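Long-range contacts in TqaA (Penicillium aethiopicum, PDB 5DLK), which forms the C-terminal condensation-like domain of a fungal nonribosomal peptide synthetase, probably cyclising and releasing the peptide carried on a phosphopantetheine arm: residues 418-424 with 437-443; 61-67 with 176-180; 264-268 with 415-419. All blocks are in the same frame, centred on the assembly; numbering follows the deposited sequence.

Interaction 1: residues 418-424 with 437-443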
loop_
_atom_site.group_PDB
_atom_site.type_symbol
_atom_site.label_atom_id
_atom_site.label_comp_id
_atom_site.label_asym_id
_atom_site.label_seq_id
_atom_site.Cartn_x
_atom_site.Cartn_y
_atom_site.Cartn_z
ATOM N N PRO A 418 -12.563 0.915 3.454
ATOM C CA PRO A 418 -12.907 0.998 2.028
ATOM C C PRO A 418 -14.076 1.936 1.756
ATOM O O PRO A 418 -14.905 2.169 2.638
ATOM C CB PRO A 418 -13.306 -0.449 1.668
ATOM C CG PRO A 418 -12.627 -1.304 2.667
ATOM C CD PRO A 418 -12.557 -0.470 3.953
ATOM N N LEU A 419 -14.156 2.440 0.529
ATOM C CA LEU A 419 -15.300 3.231 0.117
ATOM C C LEU A 419 -16.335 2.310 -0.561
ATOM O O LEU A 419 -16.963 1.496 0.115
ATOM C CB LEU A 419 -14.843 4.373 -0.787
ATOM C CG LEU A 419 -13.749 5.229 -0.118
ATOM C CD1 LEU A 419 -13.313 6.407 -0.999
ATOM C CD2 LEU A 419 -14.222 5.705 1.262
ATOM N N ASP A 420 -16.510 2.403 -1.877
ATOM C CA ASP A 420 -17.521 1.549 -2.523
ATOM C C ASP A 420 -16.924 0.256 -3.091
ATOM O O ASP A 420 -17.663 -0.637 -3.487
ATOM C CB ASP A 420 -18.236 2.307 -3.645
ATOM C CG ASP A 420 -19.126 3.421 -3.119
ATOM O OD1 ASP A 420 -19.698 3.262 -2.015
ATOM O OD2 ASP A 420 -19.244 4.455 -3.813
ATOM N N GLU A 421 -15.597 0.163 -3.125
ATOM C CA GLU A 421 -14.921 -0.993 -3.722
ATOM C C GLU A 421 -14.808 -2.215 -2.798
ATOM O O GLU A 421 -14.905 -2.111 -1.564
ATOM C CB GLU A 421 -13.518 -0.593 -4.180
ATOM C CG GLU A 421 -12.485 -0.482 -3.042
ATOM C CD GLU A 421 -12.646 0.779 -2.193
ATOM O OE1 GLU A 421 -13.338 1.711 -2.643
ATOM O OE2 GLU A 421 -12.060 0.828 -1.087
ATOM N N VAL A 422 -14.597 -3.376 -3.412
ATOM C CA VAL A 422 -14.338 -4.610 -2.681
ATOM C C VAL A 422 -12.862 -4.931 -2.880
ATOM O O VAL A 422 -12.363 -4.870 -4.005
ATOM C CB VAL A 422 -15.218 -5.780 -3.179
ATOM C CG1 VAL A 422 -14.774 -7.109 -2.541
ATOM C CG2 VAL A 422 -16.677 -5.486 -2.879
ATOM N N TRP A 423 -12.161 -5.205 -1.780
ATOM C CA TRP A 423 -10.787 -5.690 -1.828
ATOM C C TRP A 423 -10.706 -7.179 -1.576
ATOM O O TRP A 423 -11.375 -7.695 -0.671
ATOM C CB TRP A 423 -9.923 -4.972 -0.767
ATOM C CG TRP A 423 -9.838 -3.513 -0.930
ATOM C CD1 TRP A 423 -10.756 -2.583 -0.524
ATOM C CD2 TRP A 423 -8.767 -2.780 -1.545
ATOM N NE1 TRP A 423 -10.309 -1.313 -0.846
ATOM C CE2 TRP A 423 -9.104 -1.415 -1.485
ATOM C CE3 TRP A 423 -7.570 -3.153 -2.162
ATOM C CZ2 TRP A 423 -8.270 -0.409 -2.000
ATOM C CZ3 TRP A 423 -6.736 -2.155 -2.659
ATOM C CH2 TRP A 423 -7.094 -0.804 -2.586
ATOM N N ILE A 424 -9.880 -7.874 -2.363
ATOM C CA ILE A 424 -9.519 -9.247 -2.053
ATOM C C ILE A 424 -8.021 -9.289 -1.842
ATOM O O ILE A 424 -7.268 -9.064 -2.772
ATOM C CB ILE A 424 -9.896 -10.232 -3.169
ATOM C CG1 ILE A 424 -11.417 -10.270 -3.362
ATOM C CG2 ILE A 424 -9.357 -11.641 -2.821
ATOM C CD1 ILE A 424 -11.883 -11.123 -4.540
ATOM N N VAL A 437 -11.344 -10.881 2.429
ATOM C CA VAL A 437 -12.207 -9.927 1.750
ATOM C C VAL A 437 -12.426 -8.737 2.673
ATOM O O VAL A 437 -12.724 -8.916 3.870
ATOM C CB VAL A 437 -13.565 -10.557 1.369
ATOM C CG1 VAL A 437 -14.502 -9.492 0.803
ATOM C CG2 VAL A 437 -13.364 -11.728 0.392
ATOM N N CYS A 438 -12.269 -7.531 2.126
ATOM C CA CYS A 438 -12.494 -6.314 2.906
ATOM C C CYS A 438 -13.405 -5.369 2.135
ATOM O O CYS A 438 -13.084 -4.935 1.015
ATOM C CB CYS A 438 -11.170 -5.614 3.227
ATOM S SG CYS A 438 -11.397 -4.175 4.327
ATOM N N ALA A 439 -14.544 -5.050 2.731
ATOM C CA ALA A 439 -15.505 -4.172 2.086
ATOM C C ALA A 439 -16.475 -3.638 3.116
ATOM O O ALA A 439 -16.735 -4.280 4.131
ATOM C CB ALA A 439 -16.282 -4.920 0.975
ATOM N N ASN A 440 -17.034 -2.479 2.826
ATOM C CA ASN A 440 -18.100 -1.948 3.670
ATOM C C ASN A 440 -19.335 -2.854 3.639
ATOM O O ASN A 440 -19.685 -3.394 2.595
ATOM C CB ASN A 440 -18.451 -0.541 3.221
ATOM C CG ASN A 440 -19.379 0.145 4.193
ATOM O OD1 ASN A 440 -20.576 -0.062 4.146
ATOM N ND2 ASN A 440 -18.822 0.938 5.090
ATOM N N SER A 441 -20.010 -3.001 4.783
ATOM C CA SER A 441 -21.110 -3.941 4.909
ATOM C C SER A 441 -22.292 -3.549 4.030
ATOM O O SER A 441 -23.149 -4.382 3.730
ATOM C CB SER A 441 -21.565 -4.038 6.375
ATOM O OG SER A 441 -21.891 -2.744 6.844
ATOM N N ARG A 442 -22.348 -2.281 3.631
ATOM C CA ARG A 442 -23.401 -1.830 2.725
ATOM C C ARG A 442 -23.141 -2.343 1.312
ATOM O O ARG A 442 -24.070 -2.569 0.549
ATOM C CB ARG A 442 -23.495 -0.309 2.672
ATOM C CG ARG A 442 -23.963 0.392 3.933
ATOM C CD ARG A 442 -23.582 1.863 3.794
ATOM N NE ARG A 442 -22.549 1.969 2.761
ATOM C CZ ARG A 442 -21.961 3.091 2.363
ATOM N NH1 ARG A 442 -22.290 4.254 2.917
ATOM N NH2 ARG A 442 -21.037 3.036 1.403
ATOM N N VAL A 443 -21.864 -2.484 0.971
ATOM C CA VAL A 443 -21.458 -2.932 -0.359
ATOM C C VAL A 443 -21.530 -4.440 -0.443
ATOM O O VAL A 443 -22.077 -5.008 -1.384
ATOM C CB VAL A 443 -20.030 -2.453 -0.685
ATOM C CG1 VAL A 443 -19.561 -3.034 -2.027
ATOM C CG2 VAL A 443 -19.987 -0.943 -0.703
HETATM O O HOH W 1 -15.781 0.991 4.977
HETATM O O HOH W 2 -16.540 -1.202 0.399
#
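At the edge of the Trp423 indole, in the ring plane, lies the carbonyl O of Cys438, 3.6 Å from CD1 of Trp423; Phe416 and Phe330 meet the same indole edge-to-face. Cys438 O also accepts from Trp423 N at 3.0 Å, and Trp423 O takes Cys438 N in return, both bonds close to straight (168°). This makes Trp423 and Cys438 a hydrogen-bonded pair of the antiparallel hairpin 422-428/433-440. A second flat group, the Glu421 carboxylate, binds NE1 of Trp423 through the anti lone pair of OE2 (2.8 Å), while Leu419 N reaches OE2 from above the carboxylate plane and Arg64 adds a salt bridge. The planes of Asp420 and Arg442 stand 34° apart, and their salt bridge is long, OD1 to NH2 3.7 Å. With SG anti to the backbone N (chi1 -175°), Cys438 rests its sulfur on CG of Pro418 at 3.5 Å. Val422 CG2 lies 3.9 Å from both Ala439 CB and Val443 CG1. Beyond the paired residues, water 2 joins Asn440 N to Leu419 O and Glu421 O. Gripped by three donors, the buried Glu421 OE2 is likely to stay ionised and to hold the indole against rotation.

Interaction 2: residues 61-67 with 176-180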
loop_
_atom_site.group_PDB
_atom_site.type_symbol
_atom_site.label_atom_id
_atom_site.label_comp_id
_atom_site.label_asym_id
_atom_site.label_seq_id
_atom_site.Cartn_x
_atom_site.Cartn_y
_atom_site.Cartn_z
ATOM N N PHE A 61 -5.337 5.830 -0.289
ATOM C CA PHE A 61 -5.117 5.464 1.110
ATOM C C PHE A 61 -5.565 6.566 2.063
ATOM O O PHE A 61 -6.127 6.285 3.114
ATOM C CB PHE A 61 -3.644 5.117 1.335
ATOM C CG PHE A 61 -3.259 3.777 0.791
ATOM C CD1 PHE A 61 -3.936 2.638 1.197
ATOM C CD2 PHE A 61 -2.234 3.650 -0.145
ATOM C CE1 PHE A 61 -3.603 1.385 0.694
ATOM C CE2 PHE A 61 -1.886 2.398 -0.657
ATOM C CZ PHE A 61 -2.582 1.255 -0.233
ATOM N N ILE A 62 -5.311 7.821 1.711
ATOM C CA ILE A 62 -5.705 8.930 2.591
ATOM C C ILE A 62 -7.220 9.006 2.753
ATOM O O ILE A 62 -7.736 9.148 3.878
ATOM C CB ILE A 62 -5.133 10.277 2.074
ATOM C CG1 ILE A 62 -3.611 10.251 2.243
ATOM C CG2 ILE A 62 -5.740 11.442 2.837
ATOM C CD1 ILE A 62 -2.872 11.372 1.530
ATOM N N LYS A 63 -7.946 8.836 1.644
ATOM C CA LYS A 63 -9.396 8.905 1.687
ATOM C C LYS A 63 -10.000 7.800 2.531
ATOM O O LYS A 63 -11.117 7.934 3.028
ATOM C CB LYS A 63 -9.995 8.807 0.276
ATOM C CG LYS A 63 -9.930 10.064 -0.565
ATOM C CD LYS A 63 -10.743 9.798 -1.853
ATOM C CE LYS A 63 -10.677 10.935 -2.851
ATOM N NZ LYS A 63 -11.137 12.231 -2.255
ATOM N N ARG A 64 -9.265 6.703 2.667
ATOM C CA ARG A 64 -9.734 5.543 3.414
ATOM C C ARG A 64 -9.189 5.503 4.854
ATOM O O ARG A 64 -9.345 4.499 5.578
ATOM C CB ARG A 64 -9.365 4.274 2.648
ATOM C CG ARG A 64 -10.276 4.096 1.400
ATOM C CD ARG A 64 -9.671 3.215 0.319
ATOM N NE ARG A 64 -10.555 3.192 -0.857
ATOM C CZ ARG A 64 -10.671 4.179 -1.749
ATOM N NH1 ARG A 64 -9.980 5.319 -1.624
ATOM N NH2 ARG A 64 -11.517 4.044 -2.766
ATOM N N GLY A 65 -8.562 6.601 5.269
ATOM C CA GLY A 65 -8.103 6.723 6.650
ATOM C C GLY A 65 -7.071 5.670 7.000
ATOM O O GLY A 65 -7.034 5.176 8.135
ATOM N N THR A 66 -6.229 5.322 6.025
ATOM C CA THR A 66 -5.309 4.206 6.191
ATOM C C THR A 66 -4.128 4.670 7.038
ATOM O O THR A 66 -3.336 5.504 6.619
ATOM C CB THR A 66 -4.828 3.663 4.841
ATOM O OG1 THR A 66 -5.944 3.623 3.946
ATOM C CG2 THR A 66 -4.281 2.236 4.992
ATOM N N PHE A 67 -4.033 4.126 8.247
ATOM C CA PHE A 67 -3.155 4.695 9.264
ATOM C C PHE A 67 -2.691 3.561 10.167
ATOM O O PHE A 67 -3.503 2.746 10.615
ATOM C CB PHE A 67 -3.931 5.767 10.021
ATOM C CG PHE A 67 -3.118 6.581 10.994
ATOM C CD1 PHE A 67 -1.960 7.238 10.595
ATOM C CD2 PHE A 67 -3.582 6.755 12.296
ATOM C CE1 PHE A 67 -1.237 8.033 11.516
ATOM C CE2 PHE A 67 -2.874 7.533 13.219
ATOM C CZ PHE A 67 -1.698 8.166 12.824
ATOM N N ILE A 176 2.110 6.261 10.975
ATOM C CA ILE A 176 2.404 6.538 9.576
ATOM C C ILE A 176 1.148 6.299 8.723
ATOM O O ILE A 176 0.359 5.386 8.981
ATOM C CB ILE A 176 3.611 5.673 9.079
ATOM C CG1 ILE A 176 4.024 6.040 7.643
ATOM C CG2 ILE A 176 3.341 4.178 9.247
ATOM C CD1 ILE A 176 5.347 5.396 7.205
ATOM N N SER A 177 0.975 7.146 7.714
ATOM C CA SER A 177 -0.092 7.001 6.726
ATOM C C SER A 177 0.376 6.066 5.604
ATOM O O SER A 177 1.537 6.098 5.211
ATOM C CB SER A 177 -0.471 8.382 6.162
ATOM O OG SER A 177 -1.274 8.253 4.998
ATOM N N HIS A 178 -0.518 5.234 5.066
ATOM C CA HIS A 178 -0.131 4.320 3.990
ATOM C C HIS A 178 0.238 5.101 2.707
ATOM O O HIS A 178 0.821 4.548 1.777
ATOM C CB HIS A 178 -1.271 3.302 3.750
ATOM C CG HIS A 178 -0.839 1.991 3.167
ATOM N ND1 HIS A 178 0.257 1.852 2.325
ATOM C CD2 HIS A 178 -1.354 0.745 3.290
ATOM C CE1 HIS A 178 0.384 0.595 1.966
ATOM N NE2 HIS A 178 -0.594 -0.106 2.528
ATOM N N SER A 179 -0.041 6.404 2.680
ATOM C CA SER A 179 0.479 7.244 1.598
ATOM C C SER A 179 2.003 7.335 1.650
ATOM O O SER A 179 2.625 7.856 0.723
ATOM C CB SER A 179 -0.115 8.655 1.658
ATOM O OG SER A 179 0.235 9.316 2.879
ATOM N N GLN A 180 2.599 6.806 2.722
ATOM C CA GLN A 180 4.031 6.992 2.979
ATOM C C GLN A 180 4.835 5.697 3.005
ATOM O O GLN A 180 6.039 5.716 3.276
ATOM C CB GLN A 180 4.228 7.742 4.321
ATOM C CG GLN A 180 3.568 9.109 4.346
ATOM C CD GLN A 180 3.594 9.722 5.746
ATOM O OE1 GLN A 180 2.895 9.258 6.645
ATOM N NE2 GLN A 180 4.432 10.748 5.940
HETATM O O HOH W 3 -3.742 7.974 5.615
#
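CB of His178 meets two partners at about a right angle, Thr66 CG2 at 3.4 Å and the face of the Phe61 ring, with which it makes a CH-pi contact. The bond to CG runs anti to the backbone N (chi1 -154°), which lays the imidazole along the phenyl ring. From there CD2 of His178 meets CE1 of Phe61 at 3.5 Å and, along its own edge, Thr66 CG2; ND1 faces CE2 of Phe61, and NE2 at the far end lies 3.7 Å from CZ of Phe61. The rings are face to face, planes 6° apart and centroids 3.8 Å apart, and the imidazole lies over the phenyl face with only a small offset. The backbone adds a bond from His178 N to Thr66 O (3.2 Å). Thr66 is fixed in turn by OG1, which donates to Phe61 O at 2.8 Å. Water 3 spans Thr66 O and Ser177 OG. Ser177 and His178 open the SHxxxDG form of the condensation-domain signature, which ends at the phosphopantetheine-binding Gly183. A Schellman motif at Gly65 ends helix 56-63 and turns the chain into strand 67-75, which pairs antiparallel with strand 169-177 directly before His178.

Interaction 3: residues 264-268 with 415-419. With EDO (1,2-ethanediol), chain E.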
loop_
_atom_site.group_PDB
_atom_site.type_symbol
_atom_site.label_atom_id
_atom_site.label_comp_id
_atom_site.label_asym_id
_atom_site.label_seq_id
_atom_site.Cartn_x
_atom_site.Cartn_y
_atom_site.Cartn_z
ATOM N N GLN A 264 -20.432 -0.676 8.154
ATOM C CA GLN A 264 -19.082 -0.749 8.699
ATOM C C GLN A 264 -18.139 -1.590 7.848
ATOM O O GLN A 264 -18.570 -2.426 7.046
ATOM C CB GLN A 264 -19.108 -1.302 10.117
ATOM C CG GLN A 264 -19.489 -2.762 10.206
ATOM C CD GLN A 264 -19.471 -3.267 11.646
ATOM O OE1 GLN A 264 -19.078 -2.540 12.565
ATOM N NE2 GLN A 264 -19.903 -4.510 11.847
ATOM N N THR A 265 -16.854 -1.338 8.032
ATOM C CA THR A 265 -15.817 -2.093 7.350
ATOM C C THR A 265 -15.853 -3.510 7.892
ATOM O O THR A 265 -15.797 -3.705 9.112
ATOM C CB THR A 265 -14.442 -1.476 7.587
ATOM O OG1 THR A 265 -14.409 -0.157 7.028
ATOM C CG2 THR A 265 -13.332 -2.336 6.970
ATOM N N LEU A 266 -15.998 -4.488 7.004
ATOM C CA LEU A 266 -15.935 -5.891 7.400
ATOM C C LEU A 266 -14.735 -6.577 6.771
ATOM O O LEU A 266 -14.508 -6.447 5.556
ATOM C CB LEU A 266 -17.197 -6.658 6.986
ATOM C CG LEU A 266 -18.558 -6.239 7.519
ATOM C CD1 LEU A 266 -19.603 -7.248 7.030
ATOM C CD2 LEU A 266 -18.499 -6.220 9.022
ATOM N N TRP A 267 -13.987 -7.312 7.592
ATOM C CA TRP A 267 -12.960 -8.227 7.103
ATOM C C TRP A 267 -13.454 -9.664 7.212
ATOM O O TRP A 267 -13.972 -10.084 8.259
ATOM C CB TRP A 267 -11.659 -8.099 7.895
ATOM C CG TRP A 267 -10.858 -6.887 7.617
ATOM C CD1 TRP A 267 -11.015 -5.651 8.175
ATOM C CD2 TRP A 267 -9.743 -6.790 6.725
ATOM N NE1 TRP A 267 -10.060 -4.788 7.679
ATOM C CE2 TRP A 267 -9.268 -5.460 6.789
ATOM C CE3 TRP A 267 -9.101 -7.697 5.874
ATOM C CZ2 TRP A 267 -8.179 -5.016 6.035
ATOM C CZ3 TRP A 267 -8.023 -7.255 5.120
ATOM C CH2 TRP A 267 -7.565 -5.924 5.212
ATOM N N THR A 268 -13.264 -10.434 6.151
ATOM C CA THR A 268 -13.716 -11.823 6.140
ATOM C C THR A 268 -12.575 -12.708 5.644
ATOM O O THR A 268 -11.922 -12.388 4.651
ATOM C CB THR A 268 -14.976 -11.988 5.271
ATOM O OG1 THR A 268 -16.001 -11.105 5.765
ATOM C CG2 THR A 268 -15.480 -13.439 5.291
ATOM N N ARG A 415 -5.790 1.062 10.893
ATOM C CA ARG A 415 -7.093 1.524 10.429
ATOM C C ARG A 415 -7.096 1.436 8.900
ATOM O O ARG A 415 -6.075 1.717 8.264
ATOM C CB ARG A 415 -7.373 2.970 10.843
ATOM C CG ARG A 415 -7.210 3.257 12.344
ATOM C CD ARG A 415 -8.030 2.299 13.173
ATOM N NE ARG A 415 -9.464 2.473 12.983
ATOM C CZ ARG A 415 -10.375 1.737 13.613
ATOM N NH1 ARG A 415 -9.986 0.811 14.477
ATOM N NH2 ARG A 415 -11.669 1.924 13.388
ATOM N N PHE A 416 -8.243 1.069 8.342
ATOM C CA PHE A 416 -8.433 1.015 6.883
ATOM C C PHE A 416 -9.914 0.861 6.619
ATOM O O PHE A 416 -10.518 -0.108 7.059
ATOM C CB PHE A 416 -7.656 -0.144 6.254
ATOM C CG PHE A 416 -7.904 -0.301 4.767
ATOM C CD1 PHE A 416 -7.454 0.657 3.880
ATOM C CD2 PHE A 416 -8.604 -1.403 4.275
ATOM C CE1 PHE A 416 -7.673 0.527 2.491
ATOM C CE2 PHE A 416 -8.823 -1.547 2.890
ATOM C CZ PHE A 416 -8.359 -0.581 2.007
ATOM N N ASP A 417 -10.502 1.802 5.891
ATOM C CA ASP A 417 -11.945 1.771 5.653
ATOM C C ASP A 417 -12.279 2.002 4.186
ATOM O O ASP A 417 -12.283 3.134 3.725
ATOM C CB ASP A 417 -12.642 2.815 6.521
ATOM C CG ASP A 417 -12.513 2.502 7.993
ATOM O OD1 ASP A 417 -13.167 1.548 8.443
ATOM O OD2 ASP A 417 -11.743 3.201 8.663
ATOM N N PRO A 418 -12.563 0.915 3.454
ATOM C CA PRO A 418 -12.907 0.998 2.028
ATOM C C PRO A 418 -14.076 1.936 1.756
ATOM O O PRO A 418 -14.905 2.169 2.638
ATOM C CB PRO A 418 -13.306 -0.449 1.668
ATOM C CG PRO A 418 -12.627 -1.304 2.667
ATOM C CD PRO A 418 -12.557 -0.470 3.953
ATOM N N LEU A 419 -14.156 2.440 0.529
ATOM C CA LEU A 419 -15.300 3.231 0.117
ATOM C C LEU A 419 -16.335 2.310 -0.561
ATOM O O LEU A 419 -16.963 1.496 0.115
ATOM C CB LEU A 419 -14.843 4.373 -0.787
ATOM C CG LEU A 419 -13.749 5.229 -0.118
ATOM C CD1 LEU A 419 -13.313 6.407 -0.999
ATOM C CD2 LEU A 419 -14.222 5.705 1.262
HETATM C C1 EDO E . -10.744 -1.829 9.792
HETATM O O1 EDO E . -9.777 -2.071 8.741
HETATM C C2 EDO E . -10.322 -0.705 10.755
HETATM O O2 EDO E . -10.363 0.595 10.127
HETATM O O HOH W 1 -15.781 0.991 4.977
#
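The linker that leads from strand 407-415 to strand 422-428 sets Phe416, Asp417 and Pro418 against Thr265 and Trp267 of strand 265-272, at the border of the six-stranded sheet. The polar tie is short: Thr265 OG1 donates to Asp417 OD1 at 2.5 Å, using the anti lone pair of that oxygen, and the two side chains meet at about a right angle. OG1 of Thr265 also accepts from water 1, which also donates to Pro418 O. The methyl CG2 of Thr265 lies 3.6 Å from both Phe416 O and Pro418 CD.

Strand 407-415 belongs to the five-stranded sheet that also holds strand 67-75, whereas the strand after the linker joins the six-stranded one; the chain thus crosses between the two lobes, a course consistent with the latch of condensation domains. Next to this crossing, the side chains of Trp267 and Phe416 cross at about a right angle as apolar neighbours, CZ2 of Trp267 lying 4.0 Å from CD2 of Phe416.

A 1,2-ethanediol, probably from the crystallisation liquor, fills the angle between strand and linker. Trp267 NE1 donates to its O1 at 2.9 Å, almost in line (170°), and O1 donates in turn to Phe416 O at 2.7 Å. At the other end of the diol, O2 accepts from Phe416 N at 2.8 Å. Bent at chi2 (-54°) and chi3 (-66°), the Arg415 chain curls over so that one guanidinium face lies over O2, offset toward its rim, with NE of Arg415 3.5 Å from it; Trp145 makes a cation-pi contact with the same group. With an alanine in place of this arginine, Trp145 would probably be left without its cation and the O2 end of the diol without its cover.

How the interactions relate
Interactions 1 and 3 adjoin, their centres 6 Å apart: they share Pro418, Leu419 and water 1, and strands 433-440 and 265-272 are neighbours in one sheet, where Cys438 SG packs on CE2 of Trp267 at 3.5 Å. Interaction 2, in the other lobe, is reached through Arg64. NE of Arg64 bridges to OE2 of Glu421 at 2.8 Å, tying it to interaction 1; Arg64 O and Asp417 N (3.0 Å), like Phe67 O and Arg415 N (2.9 Å), probably form backbone bonds to interaction 3. Only interaction 2 adjoins the phosphopantetheine site, empty of that ligand here: the His178 side chain lies about 6 Å from Gly183 and about 11 Å from the Asn311 side chain.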